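Local coordinates for GTPase-activating protein BEM3 (Saccharomyces cerevisiae S288C, PDB 6FSF) that is a GTPase-activating protein for CDC42 and, less efficiently, RHO1, this piece being its tandem PX and PH domains, and binds phosphatidylinositol 3-phosphate, at residues Y28-N31 against L35-L38; D64-S69 against G118-Q123; L171-F174 against T180-I183; I193-E198 against K231-W236. All coordinates share one frame; numbering follows the deposited sequence.

Contact 1: Y28-N31 against L35-L38; sequences YRDN and LSIL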
loop_
_atom_site.group_PDB
_atom_site.type_symbol
_atom_site.label_atom_id
_atom_site.label_comp_id
_atom_site.label_asym_id
_atom_site.label_seq_id
_atom_site.Cartn_x
_atom_site.Cartn_y
_atom_site.Cartn_z
ATOM N N TYR A 28 2.926 4.236 2.007
ATOM C CA TYR A 28 2.339 5.416 2.624
ATOM C C TYR A 28 3.310 6.048 3.615
ATOM O O TYR A 28 3.959 5.356 4.402
ATOM C CB TYR A 28 1.035 5.044 3.332
ATOM C CG TYR A 28 0.325 6.204 3.993
ATOM C CD1 TYR A 28 0.438 6.427 5.360
ATOM C CD2 TYR A 28 -0.470 7.070 3.252
ATOM C CE1 TYR A 28 -0.212 7.483 5.971
ATOM C CE2 TYR A 28 -1.126 8.131 3.852
ATOM C CZ TYR A 28 -0.994 8.333 5.211
ATOM O OH TYR A 28 -1.645 9.389 5.809
ATOM N N ARG A 29 3.403 7.372 3.571
ATOM C CA ARG A 29 4.220 8.142 4.502
ATOM C C ARG A 29 3.339 8.610 5.655
ATOM O O ARG A 29 2.378 9.361 5.443
ATOM C CB ARG A 29 4.876 9.333 3.804
ATOM C CG ARG A 29 5.863 8.950 2.710
ATOM C CD ARG A 29 7.177 9.700 2.876
ATOM N NE ARG A 29 8.016 9.626 1.681
ATOM C CZ ARG A 29 9.086 8.846 1.558
ATOM N NH1 ARG A 29 9.464 8.064 2.560
ATOM N NH2 ARG A 29 9.782 8.852 0.428
ATOM N N ASP A 30 3.668 8.170 6.868
ATOM C CA ASP A 30 2.836 8.417 8.039
ATOM C C ASP A 30 3.227 9.747 8.689
ATOM O O ASP A 30 3.816 10.619 8.046
ATOM C CB ASP A 30 2.939 7.230 9.006
ATOM C CG ASP A 30 4.377 6.894 9.383
ATOM O OD1 ASP A 30 5.283 7.704 9.101
ATOM O OD2 ASP A 30 4.597 5.812 9.970
ATOM N N ASN A 31 2.901 9.912 9.976
ATOM C CA ASN A 31 3.175 11.166 10.671
ATOM C C ASN A 31 4.673 11.437 10.777
ATOM O O ASN A 31 5.100 12.598 10.723
ATOM C CB ASN A 31 2.530 11.133 12.060
ATOM C CG ASN A 31 2.471 12.503 12.721
ATOM O OD1 ASN A 31 2.827 13.518 12.124
ATOM N ND2 ASN A 31 2.001 12.533 13.965
ATOM N N LEU A 35 7.912 5.066 5.392
ATOM C CA LEU A 35 7.048 4.186 4.617
ATOM C C LEU A 35 6.303 3.237 5.547
ATOM O O LEU A 35 6.907 2.587 6.403
ATOM C CB LEU A 35 7.871 3.396 3.601
ATOM C CG LEU A 35 8.635 4.191 2.535
ATOM C CD1 LEU A 35 9.375 3.257 1.587
ATOM C CD2 LEU A 35 7.697 5.105 1.763
ATOM N N SER A 36 4.985 3.163 5.380
ATOM C CA SER A 36 4.146 2.352 6.253
ATOM C C SER A 36 3.017 1.739 5.434
ATOM O O SER A 36 2.875 1.997 4.236
ATOM C CB SER A 36 3.608 3.173 7.425
ATOM O OG SER A 36 2.766 4.217 6.963
ATOM N N ILE A 37 2.199 0.935 6.104
ATOM C CA ILE A 37 1.153 0.140 5.472
ATOM C C ILE A 37 -0.187 0.797 5.780
ATOM O O ILE A 37 -0.608 0.860 6.942
ATOM C CB ILE A 37 1.190 -1.316 5.958
ATOM C CG1 ILE A 37 2.550 -1.943 5.640
ATOM C CG2 ILE A 37 0.059 -2.121 5.338
ATOM C CD1 ILE A 37 2.854 -3.193 6.434
ATOM N N LEU A 38 -0.858 1.291 4.739
ATOM C CA LEU A 38 -2.161 1.934 4.878
ATOM C C LEU A 38 -3.263 0.895 4.706
ATOM O O LEU A 38 -3.296 0.179 3.701
ATOM C CB LEU A 38 -2.322 3.054 3.847
ATOM C CG LEU A 38 -3.603 3.886 3.938
ATOM C CD1 LEU A 38 -3.616 4.705 5.221
ATOM C CD2 LEU A 38 -3.759 4.784 2.719
#

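Contact 2: D64-S69 against G118-Q123; sequences DVYMKS and GLKIAQ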
loop_
_atom_site.group_PDB
_atom_site.type_symbol
_atom_site.label_atom_id
_atom_site.label_comp_id
_atom_site.label_asym_id
_atom_site.label_seq_id
_atom_site.Cartn_x
_atom_site.Cartn_y
_atom_site.Cartn_z
ATOM N N ASP A 64 1.558 -9.677 15.291
ATOM C CA ASP A 64 1.651 -11.075 14.886
ATOM C C ASP A 64 2.371 -11.907 15.940
ATOM O O ASP A 64 1.924 -13.008 16.279
ATOM C CB ASP A 64 2.365 -11.182 13.539
ATOM C CG ASP A 64 2.441 -12.608 13.030
ATOM O OD1 ASP A 64 1.392 -13.148 12.624
ATOM O OD2 ASP A 64 3.547 -13.184 13.026
ATOM N N VAL A 65 3.481 -11.393 16.475
ATOM C CA VAL A 65 4.205 -12.115 17.520
ATOM C C VAL A 65 3.313 -12.327 18.736
ATOM O O VAL A 65 3.308 -13.408 19.340
ATOM C CB VAL A 65 5.502 -11.368 17.888
ATOM C CG1 VAL A 65 6.096 -11.931 19.169
ATOM C CG2 VAL A 65 6.512 -11.462 16.752
ATOM N N TYR A 66 2.537 -11.306 19.108
ATOM C CA TYR A 66 1.636 -11.440 20.247
ATOM C C TYR A 66 0.614 -12.544 20.014
ATOM O O TYR A 66 0.263 -13.284 20.941
ATOM C CB TYR A 66 0.932 -10.110 20.522
ATOM C CG TYR A 66 -0.097 -10.176 21.633
ATOM C CD1 TYR A 66 0.261 -9.940 22.954
ATOM C CD2 TYR A 66 -1.427 -10.472 21.360
ATOM C CE1 TYR A 66 -0.677 -10.001 23.970
ATOM C CE2 TYR A 66 -2.370 -10.539 22.369
ATOM C CZ TYR A 66 -1.990 -10.302 23.672
ATOM O OH TYR A 66 -2.924 -10.364 24.682
ATOM N N MET A 67 0.125 -12.676 18.780
ATOM C CA MET A 67 -0.935 -13.642 18.518
ATOM C C MET A 67 -0.395 -15.065 18.503
ATOM O O MET A 67 -1.017 -15.977 19.058
ATOM C CB MET A 67 -1.642 -13.306 17.207
ATOM C CG MET A 67 -2.474 -12.036 17.290
ATOM S SD MET A 67 -3.441 -11.706 15.809
ATOM C CE MET A 67 -2.134 -11.422 14.622
ATOM N N LYS A 68 0.770 -15.278 17.887
ATOM C CA LYS A 68 1.357 -16.615 17.876
ATOM C C LYS A 68 1.519 -17.162 19.289
ATOM O O LYS A 68 1.368 -18.367 19.518
ATOM C CB LYS A 68 2.716 -16.608 17.176
ATOM C CG LYS A 68 2.784 -15.878 15.846
ATOM C CD LYS A 68 2.154 -16.660 14.712
ATOM C CE LYS A 68 2.601 -16.087 13.373
ATOM N NZ LYS A 68 1.573 -16.253 12.310
ATOM N N SER A 69 1.812 -16.287 20.250
ATOM C CA SER A 69 2.151 -16.700 21.606
ATOM C C SER A 69 0.941 -16.866 22.510
ATOM O O SER A 69 1.007 -17.634 23.474
ATOM C CB SER A 69 3.118 -15.689 22.232
ATOM O OG SER A 69 2.727 -14.361 21.922
ATOM N N GLY A 118 -8.417 -10.485 21.577
ATOM C CA GLY A 118 -9.365 -9.685 20.818
ATOM C C GLY A 118 -9.254 -8.205 21.126
ATOM O O GLY A 118 -9.388 -7.364 20.234
ATOM N N LEU A 119 -9.001 -7.868 22.391
ATOM C CA LEU A 119 -8.819 -6.467 22.755
ATOM C C LEU A 119 -7.563 -5.892 22.112
ATOM O O LEU A 119 -7.575 -4.758 21.618
ATOM C CB LEU A 119 -8.759 -6.325 24.276
ATOM C CG LEU A 119 -8.342 -4.953 24.812
ATOM C CD1 LEU A 119 -9.421 -3.908 24.560
ATOM C CD2 LEU A 119 -8.003 -5.041 26.290
ATOM N N LYS A 120 -6.472 -6.662 22.106
ATOM C CA LYS A 120 -5.224 -6.189 21.513
ATOM C C LYS A 120 -5.402 -5.884 20.031
ATOM O O LYS A 120 -4.889 -4.875 19.530
ATOM C CB LYS A 120 -4.125 -7.230 21.723
ATOM C CG LYS A 120 -2.709 -6.710 21.527
ATOM C CD LYS A 120 -2.253 -5.890 22.725
ATOM C CE LYS A 120 -0.807 -5.445 22.573
ATOM N NZ LYS A 120 -0.307 -4.730 23.779
ATOM N N ILE A 121 -6.120 -6.749 19.312
ATOM C CA ILE A 121 -6.391 -6.501 17.898
ATOM C C ILE A 121 -7.255 -5.257 17.734
ATOM O O ILE A 121 -7.029 -4.440 16.833
ATOM C CB ILE A 121 -7.054 -7.737 17.257
ATOM C CG1 ILE A 121 -6.151 -8.965 17.394
ATOM C CG2 ILE A 121 -7.376 -7.480 15.793
ATOM C CD1 ILE A 121 -6.761 -10.233 16.833
ATOM N N ALA A 122 -8.257 -5.092 18.602
ATOM C CA ALA A 122 -9.121 -3.919 18.525
ATOM C C ALA A 122 -8.333 -2.642 18.789
ATOM O O ALA A 122 -8.499 -1.641 18.083
ATOM C CB ALA A 122 -10.277 -4.053 19.515
ATOM N N GLN A 123 -7.469 -2.661 19.807
ATOM C CA GLN A 123 -6.604 -1.514 20.067
ATOM C C GLN A 123 -5.681 -1.246 18.888
ATOM O O GLN A 123 -5.339 -0.093 18.603
ATOM C CB GLN A 123 -5.786 -1.749 21.333
ATOM C CG GLN A 123 -6.603 -1.864 22.605
ATOM C CD GLN A 123 -5.760 -2.282 23.795
ATOM O OE1 GLN A 123 -4.633 -2.759 23.639
ATOM N NE2 GLN A 123 -6.303 -2.102 24.992
#

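Contact 3: L171-F174 against T180-I183; sequences LQLF and TETI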
loop_
_atom_site.group_PDB
_atom_site.type_symbol
_atom_site.label_atom_id
_atom_site.label_comp_id
_atom_site.label_asym_id
_atom_site.label_seq_id
_atom_site.Cartn_x
_atom_site.Cartn_y
_atom_site.Cartn_z
ATOM N N LEU A 171 2.427 16.612 -15.063
ATOM C CA LEU A 171 2.638 15.692 -13.952
ATOM C C LEU A 171 3.710 16.248 -13.026
ATOM O O LEU A 171 4.751 16.727 -13.490
ATOM C CB LEU A 171 3.042 14.308 -14.464
ATOM C CG LEU A 171 3.449 13.270 -13.417
ATOM C CD1 LEU A 171 2.352 13.104 -12.378
ATOM C CD2 LEU A 171 3.775 11.937 -14.075
ATOM N N GLN A 172 3.451 16.194 -11.720
ATOM C CA GLN A 172 4.394 16.659 -10.712
ATOM C C GLN A 172 4.727 15.509 -9.773
ATOM O O GLN A 172 3.829 14.809 -9.304
ATOM C CB GLN A 172 3.827 17.842 -9.925
ATOM C CG GLN A 172 3.427 19.032 -10.783
ATOM C CD GLN A 172 3.535 20.353 -10.041
ATOM O OE1 GLN A 172 4.004 20.404 -8.904
ATOM N NE2 GLN A 172 3.103 21.430 -10.687
ATOM N N LEU A 173 6.016 15.316 -9.505
ATOM C CA LEU A 173 6.491 14.275 -8.605
ATOM C C LEU A 173 7.198 14.905 -7.414
ATOM O O LEU A 173 8.008 15.822 -7.573
ATOM C CB LEU A 173 7.433 13.304 -9.325
ATOM C CG LEU A 173 6.872 12.639 -10.585
ATOM C CD1 LEU A 173 7.854 11.628 -11.162
ATOM C CD2 LEU A 173 5.533 11.982 -10.304
ATOM N N PHE A 174 6.890 14.399 -6.220
ATOM C CA PHE A 174 7.425 14.926 -4.973
ATOM C C PHE A 174 8.165 13.832 -4.219
ATOM O O PHE A 174 7.725 12.678 -4.187
ATOM C CB PHE A 174 6.314 15.498 -4.082
ATOM C CG PHE A 174 5.486 16.565 -4.743
ATOM C CD1 PHE A 174 5.761 17.906 -4.533
ATOM C CD2 PHE A 174 4.430 16.225 -5.575
ATOM C CE1 PHE A 174 5.000 18.888 -5.140
ATOM C CE2 PHE A 174 3.668 17.203 -6.187
ATOM C CZ PHE A 174 3.953 18.537 -5.971
ATOM N N THR A 180 10.757 17.310 -6.993
ATOM C CA THR A 180 11.979 16.788 -7.587
ATOM C C THR A 180 11.867 16.527 -9.084
ATOM O O THR A 180 12.903 16.426 -9.750
ATOM C CB THR A 180 12.413 15.487 -6.890
ATOM O OG1 THR A 180 11.407 14.483 -7.068
ATOM C CG2 THR A 180 12.628 15.722 -5.403
ATOM N N GLU A 181 10.655 16.431 -9.631
ATOM C CA GLU A 181 10.449 16.202 -11.055
ATOM C C GLU A 181 9.154 16.880 -11.488
ATOM O O GLU A 181 8.177 16.900 -10.735
ATOM C CB GLU A 181 10.389 14.704 -11.388
ATOM C CG GLU A 181 11.729 13.967 -11.393
ATOM C CD GLU A 181 12.061 13.313 -10.059
ATOM O OE1 GLU A 181 13.176 12.763 -9.925
ATOM O OE2 GLU A 181 11.209 13.344 -9.146
ATOM N N THR A 182 9.151 17.424 -12.706
ATOM C CA THR A 182 7.977 18.075 -13.280
ATOM C C THR A 182 7.937 17.749 -14.766
ATOM O O THR A 182 8.942 17.917 -15.463
ATOM C CB THR A 182 8.015 19.596 -13.050
ATOM O OG1 THR A 182 8.325 19.865 -11.675
ATOM C CG2 THR A 182 6.673 20.233 -13.371
ATOM N N ILE A 183 6.784 17.283 -15.252
ATOM C CA ILE A 183 6.692 16.650 -16.563
ATOM C C ILE A 183 5.544 17.237 -17.373
ATOM O O ILE A 183 4.427 17.399 -16.871
ATOM C CB ILE A 183 6.543 15.121 -16.425
ATOM C CG1 ILE A 183 7.898 14.526 -16.083
ATOM C CG2 ILE A 183 6.026 14.503 -17.712
ATOM C CD1 ILE A 183 9.018 15.124 -16.936
#

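Contact 4: I193-E198 against K231-W236; sequences IPNLPE and KERELW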
loop_
_atom_site.group_PDB
_atom_site.type_symbol
_atom_site.label_atom_id
_atom_site.label_comp_id
_atom_site.label_asym_id
_atom_site.label_seq_id
_atom_site.Cartn_x
_atom_site.Cartn_y
_atom_site.Cartn_z
ATOM N N ILE A 193 5.042 -0.969 -20.200
ATOM C CA ILE A 193 6.105 -1.964 -20.119
ATOM C C ILE A 193 5.451 -3.299 -19.747
ATOM O O ILE A 193 4.782 -3.371 -18.710
ATOM C CB ILE A 193 7.169 -1.573 -19.088
ATOM C CG1 ILE A 193 7.926 -0.329 -19.560
ATOM C CG2 ILE A 193 8.123 -2.735 -18.848
ATOM C CD1 ILE A 193 8.374 0.572 -18.433
ATOM N N PRO A 194 5.598 -4.337 -20.567
ATOM C CA PRO A 194 4.963 -5.619 -20.231
ATOM C C PRO A 194 5.556 -6.205 -18.963
ATOM O O PRO A 194 6.773 -6.177 -18.755
ATOM C CB PRO A 194 5.265 -6.491 -21.455
ATOM C CG PRO A 194 6.495 -5.883 -22.058
ATOM C CD PRO A 194 6.376 -4.407 -21.813
ATOM N N ASN A 195 4.677 -6.722 -18.099
ATOM C CA ASN A 195 5.146 -7.352 -16.869
ATOM C C ASN A 195 6.087 -8.513 -17.169
ATOM O O ASN A 195 7.046 -8.753 -16.425
ATOM C CB ASN A 195 3.957 -7.830 -16.035
ATOM C CG ASN A 195 3.179 -6.686 -15.413
ATOM O OD1 ASN A 195 3.744 -5.656 -15.050
ATOM N ND2 ASN A 195 1.869 -6.868 -15.282
ATOM N N LEU A 196 5.836 -9.232 -18.260
ATOM C CA LEU A 196 6.622 -10.411 -18.600
ATOM C C LEU A 196 7.202 -10.313 -20.014
ATOM O O LEU A 196 6.528 -9.844 -20.933
ATOM C CB LEU A 196 5.767 -11.669 -18.443
ATOM C CG LEU A 196 5.421 -11.976 -16.981
ATOM C CD1 LEU A 196 4.390 -13.087 -16.862
ATOM C CD2 LEU A 196 6.685 -12.328 -16.206
ATOM N N PRO A 197 8.461 -10.756 -20.190
ATOM C CA PRO A 197 9.261 -11.389 -19.135
ATOM C C PRO A 197 9.879 -10.387 -18.162
ATOM O O PRO A 197 10.240 -9.277 -18.560
ATOM C CB PRO A 197 10.347 -12.134 -19.919
ATOM C CG PRO A 197 10.424 -11.451 -21.258
ATOM C CD PRO A 197 9.254 -10.515 -21.408
ATOM N N GLU A 198 9.972 -10.786 -16.896
ATOM C CA GLU A 198 10.502 -9.909 -15.860
ATOM C C GLU A 198 11.913 -9.457 -16.216
ATOM O O GLU A 198 12.795 -10.280 -16.475
ATOM C CB GLU A 198 10.490 -10.635 -14.513
ATOM C CG GLU A 198 11.032 -9.837 -13.338
ATOM C CD GLU A 198 10.990 -10.629 -12.044
ATOM O OE1 GLU A 198 10.432 -11.747 -12.047
ATOM O OE2 GLU A 198 11.514 -10.137 -11.022
ATOM N N LYS A 231 -4.446 -2.391 -11.367
ATOM C CA LYS A 231 -5.590 -1.500 -11.527
ATOM C C LYS A 231 -5.153 -0.043 -11.489
ATOM O O LYS A 231 -5.659 0.786 -12.253
ATOM C CB LYS A 231 -6.632 -1.767 -10.440
ATOM C CG LYS A 231 -7.831 -0.831 -10.510
ATOM C CD LYS A 231 -8.742 -0.969 -9.304
ATOM C CE LYS A 231 -9.947 -0.051 -9.436
ATOM N NZ LYS A 231 -10.895 -0.196 -8.297
ATOM N N GLU A 232 -4.208 0.285 -10.605
ATOM C CA GLU A 232 -3.715 1.655 -10.529
ATOM C C GLU A 232 -3.022 2.074 -11.818
ATOM O O GLU A 232 -3.065 3.254 -12.186
ATOM C CB GLU A 232 -2.772 1.808 -9.336
ATOM C CG GLU A 232 -3.437 2.380 -8.097
ATOM C CD GLU A 232 -3.756 3.855 -8.243
ATOM O OE1 GLU A 232 -2.807 4.667 -8.290
ATOM O OE2 GLU A 232 -4.953 4.201 -8.324
ATOM N N ARG A 233 -2.384 1.132 -12.518
ATOM C CA ARG A 233 -1.826 1.460 -13.827
ATOM C C ARG A 233 -2.930 1.779 -14.825
ATOM O O ARG A 233 -2.802 2.717 -15.618
ATOM C CB ARG A 233 -0.948 0.320 -14.345
ATOM C CG ARG A 233 -0.408 0.575 -15.750
ATOM C CD ARG A 233 0.732 -0.359 -16.126
ATOM N NE ARG A 233 0.292 -1.741 -16.290
ATOM C CZ ARG A 233 1.051 -2.708 -16.795
ATOM N NH1 ARG A 233 2.290 -2.445 -17.190
ATOM N NH2 ARG A 233 0.572 -3.938 -16.908
ATOM N N GLU A 234 -4.025 1.015 -14.793
ATOM C CA GLU A 234 -5.173 1.328 -15.642
ATOM C C GLU A 234 -5.703 2.725 -15.346
ATOM O O GLU A 234 -5.945 3.518 -16.265
ATOM C CB GLU A 234 -6.280 0.290 -15.444
ATOM C CG GLU A 234 -6.019 -1.064 -16.079
ATOM C CD GLU A 234 -7.212 -1.995 -15.953
ATOM O OE1 GLU A 234 -8.356 -1.527 -16.137
ATOM O OE2 GLU A 234 -7.008 -3.193 -15.658
ATOM N N LEU A 235 -5.886 3.046 -14.063
ATOM C CA LEU A 235 -6.442 4.345 -13.697
ATOM C C LEU A 235 -5.513 5.482 -14.106
ATOM O O LEU A 235 -5.975 6.539 -14.553
ATOM C CB LEU A 235 -6.721 4.396 -12.194
ATOM C CG LEU A 235 -7.731 3.393 -11.627
ATOM C CD1 LEU A 235 -8.084 3.745 -10.187
ATOM C CD2 LEU A 235 -8.981 3.333 -12.493
ATOM N N TRP A 236 -4.201 5.283 -13.963
ATOM C CA TRP A 236 -3.257 6.348 -14.288
ATOM C C TRP A 236 -3.198 6.604 -15.788
ATOM O O TRP A 236 -3.112 7.760 -16.221
ATOM C CB TRP A 236 -1.869 6.006 -13.746
ATOM C CG TRP A 236 -1.598 6.598 -12.399
ATOM C CD1 TRP A 236 -1.672 5.966 -11.190
ATOM C CD2 TRP A 236 -1.214 7.950 -12.120
ATOM N NE1 TRP A 236 -1.354 6.840 -10.179
ATOM C CE2 TRP A 236 -1.069 8.065 -10.724
ATOM C CE3 TRP A 236 -0.976 9.073 -12.919
ATOM C CZ2 TRP A 236 -0.696 9.257 -10.108
ATOM C CZ3 TRP A 236 -0.607 10.256 -12.306
ATOM C CH2 TRP A 236 -0.471 10.339 -10.914
#

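Contact 1: Y28-N31 against L35-L38
With CG of Y28 turned away from its backbone N (chi1 -179°) and CG of L38 set likewise (chi1 -176°), the tyrosine ring and the leucine meet on one face of an antiparallel beta hairpin. L38 CD1 sits 4.2 Å from the centroid of the Y28 ring, almost on the ring normal, a CH-pi contact over the face, and Y28 CB and L38 CB touch as well, at 3.9 Å. At the edge of the same ring, in its plane, S36 OG lies 3.6 Å from Y28 CD1. That hydroxyl is hydrogen-bonded to S54 OG and also lies 3.0 Å from Y28 O, where its bonding is not settled.

The backbones pair at Y28 and S36, a hydrogen-bonded pair: S36 N gives a short bond of 2.6 Å to Y28 O, and Y28 N a longer one of 3.2 Å to S36 O. On the opposite face of the sheet R29 and L35 run side by side, L35 CD2 lying over the guanidinium 3.5 Å from R29 NH1. In the turn, D30 OD1 accepts from D34 N.

The hairpin joins strand 19-29, outermost in its sheet, to strand 35-43; strand 49-55 lies on the far side of strand 35-43, where S54 touches Y28 and D30, and Y28 and L38 both touch V130 of the short strand 129-130.

Contact 2: D64-S69 against G118-Q123
Y66 lays one face of its ring against the aliphatic part of K120. The lysine CG stands 4.1 Å from the centroid of the Y66 ring, 16° off the normal and displaced toward the rim, which makes a CH-pi contact; K120 CB reaches the same border of the ring, 3.8 Å from Y66 CE2. K120 leaves its helix with CG opposite the backbone N (chi1 -163°) and bends at the next bond (chi2 77°), a shape that runs the methylenes obliquely across the tyrosine. The ammonium group lies farther off: K120 NZ is 5.7 Å from the Y66 ring centroid, at most a weak cation-pi attraction. It is therefore the carbon chain of the lysine that does most of the touching.

Deeper in, the second pair is purely apolar. M67 SD meets I121 CD1 at 3.8 Å, the two side chains crossing at about a right angle. A bend at the last torsion of the methionine (chi3 -65°) turns its methyl off the line of the chain, and the sulfur is the atom that meets the isoleucine. Both residues are buried, whereas K120 is exposed, so on each helix the next residue along, M67 after Y66 and I121 after K120, takes the contact from the surface into the core.

This is helix-to-helix packing inside the PX domain, between helices 57-70 and 115-125. Helix 90-107 closes on M67 through Y103 and I107, F16 and F113 cover I121, and the Y66 ring also stacks with H70 of its own helix and touches N116 and V117 of the other.

Contact 3: L171-F174 against T180-I183
L171 and I183 exchange two backbone hydrogen bonds, I183 N to L171 O at 2.7 Å and L171 N to I183 O at 2.8 Å, at the end of an antiparallel beta hairpin away from its turn, in the PH domain. Two residues on, L173 N donates almost straight (172°) to E181 O at 2.9 Å, although the donor is tilted 32° out of the carbonyl plane. The return bond is shared: L173 O takes T180 N at 3.2 Å and, weakly, E181 N at 3.4 Å. T180 and E181 thus both face L173, a classic beta bulge that slips an extra residue into strand 179-184.

Around this backbone the side chains sort onto two faces. L171, L173, E181 and I183 share one, where L171 CB and I183 CB meet and the E181 chain crosses that of L173. The glutamate bends sharply at its second torsion (chi2 93°), folding the carboxylate back beside the leucine, with OE2 3.8 Å from L173 CB. R162 of strand 160-167, on the other side of strand 170-174, forms a salt bridge with that same oxygen, and L147 of strand 142-148 touches both L173 and E181. On the other face Q172 and T182 form a non-hydrogen-bonded pair whose side chains barely meet, Q172 CG lying 4.3 Å from T182 CG2.

Contact 4: I193-E198 against K231-W236
R233 carries this contact, reaching from helix 230-240 to the loop that follows strand 188-193. Its chain leaves the helix extended, with CG opposite the backbone N (chi1 176°), and turns only at chi3 (69°), which presents the guanidinium to the main chain of I193. R233 NH1 donates to I193 O at 3.1 Å; the carbonyl oxygen lies close to the guanidinium plane, at its edge, but the bond is bent, 138° at the hydrogen. NH1 has a second acceptor in G206 O, so one nitrogen spans two carbonyls from neighbouring strands, which are themselves joined by backbone bonds between I193 and G206.

N195 comes from the opposite direction. Its amide plane is only 15° from that of the guanidinium, and ND2 lies 3.6 Å from R233 NH2, a close approach between two donors and not a bond. The amide oxygen is engaged elsewhere, taking N205 N, which fixes how the asparagine is turned and places its NH2 end beside the arginine.

With an alanine here instead of R233, I193 O and G206 O would probably both lose the NH1 donor they share, and N195 the guanidinium it lies beside.

Here the C-terminal helix of a PH domain, the one that covers an open end of the beta barrel, is tied by an arginine to the last residue of edge strand 188-193, where the chain leaves the sheet for the loop.

Following the chain from the N terminus, the four contacts come in series; none nests in or crosses another. Contact 1 closes a tight hairpin of three intervening residues in the PX part. Contact 2 spans 48 residues and brings two helices of the same domain together. In the PH domain, contact 3 closes a second short hairpin, and contact 4 bridges 32 residues to bring the last helix against a loop. Contacts 2 and 3 lie far apart, their centres about 41 Å from each other, whereas contact 1 comes within about 6 Å of contact 3 by nearest atoms. Contacts 3 and 4 touch directly, L171 CD1 lying 4.1 Å from W236 CZ3, where hairpin and helix share the core.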